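Local coordinates for CLIP-associating protein (Drosophila melanogaster, PDB 4G3A) that tracks microtubule plus ends and stabilises dynamic microtubules during mitotic spindle formation, the chain here being its N-terminal TOG-like domain, at residues Asn141-Leu149 / Asp179-Ala188; Phe63-Phe73 / Arg103-Leu113. All coordinates share one frame; numbering follows the deposited sequence.

Interaction 1: residues Asn141-Leu149 / Asp179-Ala188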
loop_
_atom_site.group_PDB
_atom_site.type_symbol
_atom_site.label_atom_id
_atom_site.label_comp_id
_atom_site.label_asym_id
_atom_site.label_seq_id
_atom_site.Cartn_x
_atom_site.Cartn_y
_atom_site.Cartn_z
ATOM N N ASN A 141 7.851 -6.747 -10.865
ATOM C CA ASN A 141 8.790 -5.768 -10.341
ATOM C C ASN A 141 9.192 -6.118 -8.900
ATOM O O ASN A 141 8.333 -6.219 -8.026
ATOM C CB ASN A 141 8.153 -4.378 -10.415
ATOM C CG ASN A 141 9.111 -3.274 -10.019
ATOM O OD1 ASN A 141 9.607 -3.236 -8.895
ATOM N ND2 ASN A 141 9.365 -2.357 -10.942
ATOM N N ALA A 142 10.490 -6.326 -8.667
ATOM C CA ALA A 142 10.988 -6.724 -7.349
ATOM C C ALA A 142 10.666 -5.683 -6.278
ATOM O O ALA A 142 10.534 -6.018 -5.104
ATOM C CB ALA A 142 12.501 -6.986 -7.395
ATOM N N LYS A 143 10.561 -4.417 -6.678
ATOM C CA LYS A 143 10.293 -3.368 -5.701
ATOM C C LYS A 143 8.847 -3.449 -5.204
ATOM O O LYS A 143 8.575 -3.159 -4.048
ATOM C CB LYS A 143 10.631 -1.974 -6.237
ATOM C CG LYS A 143 10.717 -0.893 -5.149
ATOM C CD LYS A 143 11.828 -1.170 -4.140
ATOM C CE LYS A 143 12.039 0.023 -3.212
ATOM N NZ LYS A 143 13.057 -0.202 -2.138
ATOM N N VAL A 144 7.924 -3.856 -6.071
ATOM C CA VAL A 144 6.579 -4.153 -5.604
ATOM C C VAL A 144 6.582 -5.316 -4.611
ATOM O O VAL A 144 5.950 -5.241 -3.551
ATOM C CB VAL A 144 5.627 -4.503 -6.753
ATOM C CG1 VAL A 144 4.280 -4.964 -6.204
ATOM C CG2 VAL A 144 5.450 -3.303 -7.691
ATOM N N ARG A 145 7.278 -6.395 -4.957
ATOM C CA ARG A 145 7.298 -7.564 -4.076
ATOM C C ARG A 145 7.862 -7.175 -2.708
ATOM O O ARG A 145 7.316 -7.536 -1.678
ATOM C CB ARG A 145 8.084 -8.715 -4.716
ATOM C CG ARG A 145 7.567 -9.092 -6.129
ATOM C CD ARG A 145 8.095 -10.453 -6.586
ATOM N NE ARG A 145 9.547 -10.514 -6.727
ATOM C CZ ARG A 145 10.220 -10.109 -7.804
ATOM N NH1 ARG A 145 9.576 -9.576 -8.834
ATOM N NH2 ARG A 145 11.543 -10.225 -7.849
ATOM N N GLU A 146 8.943 -6.404 -2.705
ATOM C CA GLU A 146 9.549 -5.957 -1.458
ATOM C C GLU A 146 8.655 -4.990 -0.670
ATOM O O GLU A 146 8.531 -5.101 0.550
ATOM C CB GLU A 146 10.884 -5.277 -1.739
ATOM C CG GLU A 146 11.569 -4.802 -0.472
ATOM C CD GLU A 146 12.848 -4.054 -0.753
ATOM O OE1 GLU A 146 13.160 -3.841 -1.942
ATOM O OE2 GLU A 146 13.539 -3.680 0.217
ATOM N N GLU A 147 8.052 -4.030 -1.370
ATOM C CA GLU A 147 7.181 -3.058 -0.720
ATOM C C GLU A 147 5.980 -3.755 -0.084
ATOM O O GLU A 147 5.585 -3.426 1.039
ATOM C CB GLU A 147 6.724 -1.975 -1.713
ATOM C CG GLU A 147 7.799 -0.960 -2.080
ATOM C CD GLU A 147 8.142 -0.032 -0.927
ATOM O OE1 GLU A 147 7.297 0.132 -0.015
ATOM O OE2 GLU A 147 9.251 0.538 -0.939
ATOM N N PHE A 148 5.408 -4.719 -0.798
ATOM C CA PHE A 148 4.255 -5.426 -0.277
ATOM C C PHE A 148 4.564 -6.151 1.031
ATOM O O PHE A 148 3.748 -6.125 1.956
ATOM C CB PHE A 148 3.641 -6.384 -1.303
ATOM C CG PHE A 148 2.556 -7.251 -0.722
ATOM C CD1 PHE A 148 1.455 -6.670 -0.103
ATOM C CD2 PHE A 148 2.660 -8.643 -0.751
ATOM C CE1 PHE A 148 0.469 -7.454 0.462
ATOM C CE2 PHE A 148 1.666 -9.438 -0.191
ATOM C CZ PHE A 148 0.574 -8.841 0.408
ATOM N N LEU A 149 5.739 -6.779 1.119
ATOM C CA LEU A 149 6.149 -7.406 2.379
ATOM C C LEU A 149 6.140 -6.357 3.486
ATOM O O LEU A 149 5.703 -6.631 4.599
ATOM C CB LEU A 149 7.519 -8.083 2.254
ATOM C CG LEU A 149 7.524 -9.332 1.357
ATOM C CD1 LEU A 149 8.937 -9.800 1.043
ATOM C CD2 LEU A 149 6.694 -10.471 1.959
ATOM N N ASP A 179 13.548 -15.715 -3.802
ATOM C CA ASP A 179 13.339 -14.727 -4.862
ATOM C C ASP A 179 14.636 -14.542 -5.654
ATOM O O ASP A 179 15.722 -14.642 -5.095
ATOM C CB ASP A 179 12.904 -13.391 -4.247
ATOM C CG ASP A 179 12.272 -12.456 -5.259
ATOM O OD1 ASP A 179 12.985 -11.594 -5.812
ATOM O OD2 ASP A 179 11.053 -12.569 -5.483
ATOM N N PRO A 180 14.537 -14.281 -6.966
ATOM C CA PRO A 180 15.803 -14.101 -7.694
ATOM C C PRO A 180 16.530 -12.815 -7.315
ATOM O O PRO A 180 17.672 -12.631 -7.714
ATOM C CB PRO A 180 15.361 -14.043 -9.161
ATOM C CG PRO A 180 13.922 -13.634 -9.112
ATOM C CD PRO A 180 13.367 -14.263 -7.861
ATOM N N THR A 181 15.868 -11.942 -6.561
ATOM C CA THR A 181 16.414 -10.633 -6.213
ATOM C C THR A 181 16.832 -10.624 -4.751
ATOM O O THR A 181 16.063 -11.044 -3.885
ATOM C CB THR A 181 15.350 -9.523 -6.438
ATOM O OG1 THR A 181 15.271 -9.207 -7.840
ATOM C CG2 THR A 181 15.692 -8.271 -5.664
ATOM N N VAL A 182 18.037 -10.141 -4.466
ATOM C CA VAL A 182 18.536 -10.184 -3.090
ATOM C C VAL A 182 17.724 -9.285 -2.158
ATOM O O VAL A 182 17.476 -9.651 -1.011
ATOM C CB VAL A 182 20.056 -9.862 -2.987
ATOM C CG1 VAL A 182 20.333 -8.431 -3.390
ATOM C CG2 VAL A 182 20.560 -10.128 -1.575
ATOM N N ASN A 183 17.286 -8.127 -2.655
ATOM C CA ASN A 183 16.492 -7.205 -1.834
ATOM C C ASN A 183 15.211 -7.837 -1.307
ATOM O O ASN A 183 14.779 -7.555 -0.188
ATOM C CB ASN A 183 16.131 -5.948 -2.620
ATOM C CG ASN A 183 17.343 -5.221 -3.137
ATOM O OD1 ASN A 183 18.064 -5.729 -3.997
ATOM N ND2 ASN A 183 17.576 -4.019 -2.624
ATOM N N VAL A 184 14.595 -8.675 -2.133
ATOM C CA VAL A 184 13.382 -9.368 -1.736
ATOM C C VAL A 184 13.688 -10.523 -0.778
ATOM O O VAL A 184 13.006 -10.686 0.235
ATOM C CB VAL A 184 12.600 -9.864 -2.958
ATOM C CG1 VAL A 184 11.425 -10.711 -2.519
ATOM C CG2 VAL A 184 12.100 -8.654 -3.787
ATOM N N ARG A 185 14.709 -11.320 -1.092
ATOM C CA ARG A 185 15.101 -12.410 -0.195
ATOM C C ARG A 185 15.317 -11.865 1.212
ATOM O O ARG A 185 14.812 -12.420 2.189
ATOM C CB ARG A 185 16.364 -13.139 -0.690
ATOM C CG ARG A 185 16.172 -13.910 -2.003
ATOM C CD ARG A 185 17.348 -14.889 -2.293
ATOM N NE ARG A 185 18.613 -14.177 -2.463
ATOM C CZ ARG A 185 19.080 -13.723 -3.626
ATOM N NH1 ARG A 185 18.402 -13.914 -4.753
ATOM N NH2 ARG A 185 20.239 -13.077 -3.668
ATOM N N GLU A 186 16.059 -10.767 1.313
ATOM C CA GLU A 186 16.334 -10.140 2.606
ATOM C C GLU A 186 15.095 -9.546 3.282
ATOM O O GLU A 186 14.961 -9.616 4.502
ATOM C CB GLU A 186 17.458 -9.109 2.481
ATOM C CG GLU A 186 18.809 -9.771 2.225
ATOM C CD GLU A 186 19.970 -8.798 2.221
ATOM O OE1 GLU A 186 19.736 -7.590 2.006
ATOM O OE2 GLU A 186 21.122 -9.247 2.428
ATOM N N ALA A 187 14.191 -8.976 2.490
ATOM C CA ALA A 187 12.922 -8.455 3.001
ATOM C C ALA A 187 12.047 -9.576 3.557
ATOM O O ALA A 187 11.361 -9.405 4.562
ATOM C CB ALA A 187 12.176 -7.729 1.894
ATOM N N ALA A 188 12.057 -10.716 2.871
ATOM C CA ALA A 188 11.255 -11.861 3.271
ATOM C C ALA A 188 11.728 -12.348 4.646
ATOM O O ALA A 188 10.915 -12.691 5.511
ATOM C CB ALA A 188 11.373 -12.972 2.232
HETATM O O HOH W 1 15.740 -5.565 1.400
#
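Arg145 and Asp179 make the charged part of this contact, a side-on, two-pronged salt bridge. NH2 of Arg145 reaches OD1 of Asp179 at 2.8 Å along a nearly straight bond (170°) in the guanidinium plane, whereas the NE bond to OD2 is more bent, the oxygen lying out of that plane. Both carboxylate oxygens use their syn lone pairs, and the two flat groups lie nearly coplanar. The arginine gets there by bending at chi3 (-63°). OD1 has a second donor, the backbone N of Thr181 at 3.0 Å, which closes an Asx turn just ahead of helix 182-199. Were the aspartate an alanine, the Arg145 guanidinium would probably lose its counter-charge and Thr181 N its side-chain acceptor.

Polar contact continues through a water that donates to OE2 of Glu146 and, at 2.7 Å, to the carbonyl O of Asn183, bridging the two helices.

Carbon packing fills the rest. Ala142 CB lies 4.0 Å from Val184 CG2, and these methyls have oxygen neighbours: the Ala142 carbonyl O is 3.3 Å from Val184 CG2, and Thr181 OG1 3.6 Å from Ala142 CB. Farther along, Leu149 lays CD1 against Ala187 CB (3.9 Å) and the backbone of Ala188; the CG methylene of Glu146 also packs on Ala187.

The two helices run almost parallel, 12° apart with axes 9.0 Å from each other; segment 179-188 belongs to HEAT 3, and this side-by-side packing is consistent with the stacked helices of a TOG domain. Behind helix 142-159, Phe148 and Val144 pack on helix 125-136, and Leu149 also touches Leu176 in the loop before Asp179.

Interaction 2: residues Phe63-Phe73 / Arg103-Leu113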
loop_
_atom_site.group_PDB
_atom_site.type_symbol
_atom_site.label_atom_id
_atom_site.label_comp_id
_atom_site.label_asym_id
_atom_site.label_seq_id
_atom_site.Cartn_x
_atom_site.Cartn_y
_atom_site.Cartn_z
ATOM N N PHE A 63 5.374 11.913 -12.589
ATOM C CA PHE A 63 5.285 11.274 -11.278
ATOM C C PHE A 63 4.921 12.251 -10.164
ATOM O O PHE A 63 4.405 11.843 -9.126
ATOM C CB PHE A 63 6.578 10.531 -10.932
ATOM C CG PHE A 63 7.738 11.439 -10.661
ATOM C CD1 PHE A 63 7.804 12.162 -9.481
ATOM C CD2 PHE A 63 8.760 11.573 -11.584
ATOM C CE1 PHE A 63 8.865 13.002 -9.227
ATOM C CE2 PHE A 63 9.830 12.411 -11.336
ATOM C CZ PHE A 63 9.882 13.127 -10.155
ATOM N N LYS A 64 5.200 13.532 -10.373
ATOM C CA LYS A 64 4.792 14.546 -9.410
ATOM C C LYS A 64 3.273 14.604 -9.350
ATOM O O LYS A 64 2.686 14.655 -8.272
ATOM C CB LYS A 64 5.354 15.915 -9.788
ATOM C CG LYS A 64 6.814 16.114 -9.423
ATOM C CD LYS A 64 7.460 17.182 -10.292
ATOM C CE LYS A 64 8.830 17.557 -9.759
ATOM N NZ LYS A 64 9.548 16.361 -9.233
ATOM N N ILE A 65 2.648 14.592 -10.523
ATOM C CA ILE A 65 1.193 14.598 -10.630
ATOM C C ILE A 65 0.595 13.262 -10.168
ATOM O O ILE A 65 -0.474 13.225 -9.554
ATOM C CB ILE A 65 0.751 14.926 -12.070
ATOM C CG1 ILE A 65 0.887 16.427 -12.328
ATOM C CG2 ILE A 65 -0.675 14.493 -12.311
ATOM C CD1 ILE A 65 0.800 16.804 -13.782
ATOM N N ALA A 66 1.288 12.168 -10.464
ATOM C CA ALA A 66 0.867 10.863 -9.970
ATOM C C ALA A 66 0.871 10.865 -8.445
ATOM O O ALA A 66 -0.075 10.410 -7.800
ATOM C CB ALA A 66 1.781 9.781 -10.500
ATOM N N GLN A 67 1.942 11.389 -7.870
ATOM C CA GLN A 67 2.069 11.421 -6.422
ATOM C C GLN A 67 0.947 12.236 -5.795
ATOM O O GLN A 67 0.388 11.849 -4.771
ATOM C CB GLN A 67 3.426 11.982 -6.016
ATOM C CG GLN A 67 3.587 12.176 -4.528
ATOM C CD GLN A 67 5.014 12.482 -4.153
ATOM O OE1 GLN A 67 5.947 12.041 -4.824
ATOM N NE2 GLN A 67 5.198 13.242 -3.075
ATOM N N LYS A 68 0.621 13.368 -6.416
ATOM C CA LYS A 68 -0.430 14.236 -5.902
ATOM C C LYS A 68 -1.792 13.569 -6.003
ATOM O O LYS A 68 -2.620 13.724 -5.112
ATOM C CB LYS A 68 -0.433 15.581 -6.633
ATOM C CG LYS A 68 0.811 16.422 -6.404
ATOM C CD LYS A 68 0.633 17.411 -5.264
ATOM C CE LYS A 68 1.451 17.011 -4.053
ATOM N NZ LYS A 68 2.818 16.539 -4.438
ATOM N N SER A 69 -2.023 12.825 -7.083
ATOM C CA SER A 69 -3.251 12.050 -7.197
ATOM C C SER A 69 -3.381 11.022 -6.059
ATOM O O SER A 69 -4.470 10.824 -5.520
ATOM C CB SER A 69 -3.339 11.360 -8.555
ATOM O OG SER A 69 -2.443 10.270 -8.630
ATOM N N LEU A 70 -2.272 10.379 -5.695
ATOM C CA LEU A 70 -2.253 9.457 -4.548
ATOM C C LEU A 70 -2.610 10.200 -3.258
ATOM O O LEU A 70 -3.453 9.762 -2.481
ATOM C CB LEU A 70 -0.877 8.807 -4.396
ATOM C CG LEU A 70 -0.445 7.806 -5.468
ATOM C CD1 LEU A 70 1.041 7.524 -5.366
ATOM C CD2 LEU A 70 -1.248 6.516 -5.354
ATOM N N GLU A 71 -1.966 11.339 -3.047
ATOM C CA GLU A 71 -2.304 12.209 -1.930
ATOM C C GLU A 71 -3.765 12.657 -1.992
ATOM O O GLU A 71 -4.438 12.753 -0.963
ATOM C CB GLU A 71 -1.366 13.418 -1.911
ATOM C CG GLU A 71 0.085 13.049 -1.591
ATOM C CD GLU A 71 1.036 14.239 -1.657
ATOM O OE1 GLU A 71 2.080 14.122 -2.327
ATOM O OE2 GLU A 71 0.745 15.288 -1.046
ATOM N N ALA A 72 -4.260 12.914 -3.200
ATOM C CA ALA A 72 -5.646 13.336 -3.363
ATOM C C ALA A 72 -6.562 12.196 -2.966
ATOM O O ALA A 72 -7.563 12.406 -2.278
ATOM C CB ALA A 72 -5.921 13.767 -4.794
ATOM N N PHE A 73 -6.222 10.985 -3.407
ATOM C CA PHE A 73 -7.016 9.826 -3.053
ATOM C C PHE A 73 -6.975 9.634 -1.535
ATOM O O PHE A 73 -7.990 9.331 -0.917
ATOM C CB PHE A 73 -6.537 8.568 -3.800
ATOM C CG PHE A 73 -7.072 8.450 -5.215
ATOM C CD1 PHE A 73 -8.434 8.517 -5.466
ATOM C CD2 PHE A 73 -6.213 8.238 -6.283
ATOM C CE1 PHE A 73 -8.936 8.400 -6.761
ATOM C CE2 PHE A 73 -6.705 8.125 -7.588
ATOM C CZ PHE A 73 -8.068 8.207 -7.825
ATOM N N ARG A 103 10.905 6.470 -7.808
ATOM C CA ARG A 103 10.976 7.623 -6.918
ATOM C C ARG A 103 10.501 7.268 -5.507
ATOM O O ARG A 103 9.352 6.860 -5.317
ATOM C CB ARG A 103 10.110 8.754 -7.475
ATOM C CG ARG A 103 10.285 9.030 -8.971
ATOM C CD ARG A 103 11.659 9.605 -9.271
ATOM N NE ARG A 103 11.766 10.118 -10.633
ATOM C CZ ARG A 103 12.877 10.632 -11.155
ATOM N NH1 ARG A 103 13.987 10.702 -10.430
ATOM N NH2 ARG A 103 12.878 11.076 -12.403
ATOM N N ASP A 104 11.368 7.446 -4.513
ATOM C CA ASP A 104 11.020 7.042 -3.152
ATOM C C ASP A 104 9.745 7.701 -2.597
ATOM O O ASP A 104 8.975 7.043 -1.896
ATOM C CB ASP A 104 12.206 7.166 -2.179
ATOM C CG ASP A 104 12.828 8.553 -2.163
ATOM O OD1 ASP A 104 12.382 9.429 -2.932
ATOM O OD2 ASP A 104 13.776 8.765 -1.375
ATOM N N THR A 105 9.505 8.971 -2.925
ATOM C CA THR A 105 8.351 9.683 -2.378
ATOM C C THR A 105 7.046 9.156 -2.967
ATOM O O THR A 105 6.003 9.196 -2.320
ATOM C CB THR A 105 8.417 11.226 -2.602
ATOM O OG1 THR A 105 8.419 11.523 -4.005
ATOM C CG2 THR A 105 9.651 11.833 -1.943
ATOM N N VAL A 106 7.099 8.676 -4.205
ATOM C CA VAL A 106 5.915 8.094 -4.823
ATOM C C VAL A 106 5.528 6.790 -4.118
ATOM O O VAL A 106 4.359 6.566 -3.805
ATOM C CB VAL A 106 6.111 7.877 -6.345
ATOM C CG1 VAL A 106 4.999 7.037 -6.910
ATOM C CG2 VAL A 106 6.163 9.216 -7.072
ATOM N N ARG A 107 6.508 5.938 -3.844
ATOM C CA ARG A 107 6.224 4.700 -3.115
ATOM C C ARG A 107 5.636 5.021 -1.743
ATOM O O ARG A 107 4.715 4.353 -1.273
ATOM C CB ARG A 107 7.494 3.863 -2.959
ATOM C CG ARG A 107 8.141 3.479 -4.280
ATOM C CD ARG A 107 9.180 2.387 -4.085
ATOM N NE ARG A 107 10.241 2.815 -3.180
ATOM C CZ ARG A 107 11.321 3.487 -3.568
ATOM N NH1 ARG A 107 11.479 3.805 -4.845
ATOM N NH2 ARG A 107 12.238 3.844 -2.682
ATOM N N GLU A 108 6.174 6.053 -1.104
ATOM C CA GLU A 108 5.716 6.463 0.222
ATOM C C GLU A 108 4.237 6.802 0.206
ATOM O O GLU A 108 3.453 6.276 0.999
ATOM C CB GLU A 108 6.495 7.685 0.701
ATOM C CG GLU A 108 7.836 7.378 1.324
ATOM C CD GLU A 108 8.708 8.617 1.445
ATOM O OE1 GLU A 108 8.170 9.741 1.317
ATOM O OE2 GLU A 108 9.931 8.464 1.664
ATOM N N LYS A 109 3.859 7.690 -0.706
ATOM C CA LYS A 109 2.475 8.142 -0.771
ATOM C C LYS A 109 1.552 6.995 -1.161
ATOM O O LYS A 109 0.404 6.940 -0.727
ATOM C CB LYS A 109 2.322 9.333 -1.719
ATOM C CG LYS A 109 3.171 10.545 -1.327
ATOM C CD LYS A 109 2.866 11.003 0.093
ATOM C CE LYS A 109 3.733 12.195 0.498
ATOM N NZ LYS A 109 3.515 12.565 1.915
ATOM N N ALA A 110 2.063 6.066 -1.964
ATOM C CA ALA A 110 1.304 4.868 -2.298
ATOM C C ALA A 110 1.093 4.000 -1.050
ATOM O O ALA A 110 -0.023 3.558 -0.766
ATOM C CB ALA A 110 2.013 4.080 -3.390
ATOM N N GLN A 111 2.160 3.773 -0.290
ATOM C CA GLN A 111 2.038 2.976 0.931
ATOM C C GLN A 111 1.074 3.688 1.884
ATOM O O GLN A 111 0.242 3.070 2.547
ATOM C CB GLN A 111 3.409 2.797 1.590
ATOM C CG GLN A 111 4.321 1.748 0.928
ATOM C CD GLN A 111 3.981 0.327 1.342
ATOM O OE1 GLN A 111 2.879 0.053 1.833
ATOM N NE2 GLN A 111 4.921 -0.592 1.136
ATOM N N LEU A 112 1.175 5.009 1.930
ATOM C CA LEU A 112 0.321 5.779 2.826
ATOM C C LEU A 112 -1.158 5.682 2.408
ATOM O O LEU A 112 -2.035 5.542 3.253
ATOM C CB LEU A 112 0.809 7.233 2.922
ATOM C CG LEU A 112 0.047 8.209 3.824
ATOM C CD1 LEU A 112 -0.357 7.584 5.158
ATOM C CD2 LEU A 112 0.869 9.473 4.042
ATOM N N LEU A 113 -1.434 5.733 1.109
ATOM C CA LEU A 113 -2.793 5.502 0.614
ATOM C C LEU A 113 -3.335 4.154 1.091
ATOM O O LEU A 113 -4.503 4.044 1.505
ATOM C CB LEU A 113 -2.834 5.571 -0.930
ATOM C CG LEU A 113 -4.209 5.447 -1.600
ATOM C CD1 LEU A 113 -4.238 6.079 -3.037
ATOM C CD2 LEU A 113 -4.691 3.998 -1.637
HETATM O O HOH W 2 -1.143 9.160 0.010
#
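Leu70 is the knob of this interface: its side chain drops into a hole on the neighbouring helix formed by Val106, Lys109, Ala110 and Leu113. CD1 settles over the backbone there, 3.8 Å from both Val106 O and Ala110 N, and CD2 meets CD1 of Leu113 at 3.8 Å. That same Leu113 methyl also reaches CB of Phe73 and the carbonyl O of Leu70. Leu113 extends this branch to helix 63-80 because its CG stands anti to the backbone N (chi1 -176°).

On the N-terminal side of the Leu70 hole, CG2 of Val106 fits between Phe63 and Gln67. It is 4.1 Å from Phe63 CB and 3.6 Å from Gln67 OE1. That amide oxygen also accepts a 2.7 Å hydrogen bond from Thr105 OG1, whose approach is tilted from the carbonyl plane. The extended Gln67 chain lies across Lys109, with CG to CG at 3.6 Å, and the lysine's methylenes pass on to Glu71.

At the N-terminal end of both segments, Arg103 lies over the Phe63 ring. Its CG stands above the ring centre in a CH-pi contact, 3.9 Å from the centroid, and the guanidinium carries on past CE2 with its plane turned 47° from the ring. Arg103 is poorly ordered, so its position is less certain than that of Leu70 and its neighbours.

The helices cross at 18°, nearly parallel, joining HEAT 1 to HEAT 2. Helix 47-58 takes Phe73 and Ser69 on Leu54 and Leu58, helix 88-98 supports Leu113 through Val95, and helix 21-36 receives Ile65 and Glu71.

In the fold
The two contacts follow in series along the chain: interaction 2 closes before interaction 1 opens, and their centres lie 20 Å apart within the same TOG domain. Each joins the N-terminal halves of two nearly parallel helices, 63-80 with 104-119 and 142-159 with 182-199, and in each the segments are separated by 29 residues that include another helix. The intervening step is bridged directly: Glu147 of helix 142-159 probably hydrogen-bonds through OE1 to Gln111 NE2 and, more weakly, pairs through OE2 with Arg107. Four helices, each separated from the next by another helix in the chain, thus stand in one row, consistent with the HEAT-repeat build of a TOG domain, in which local helix-to-helix contacts add up to an elongated solenoid.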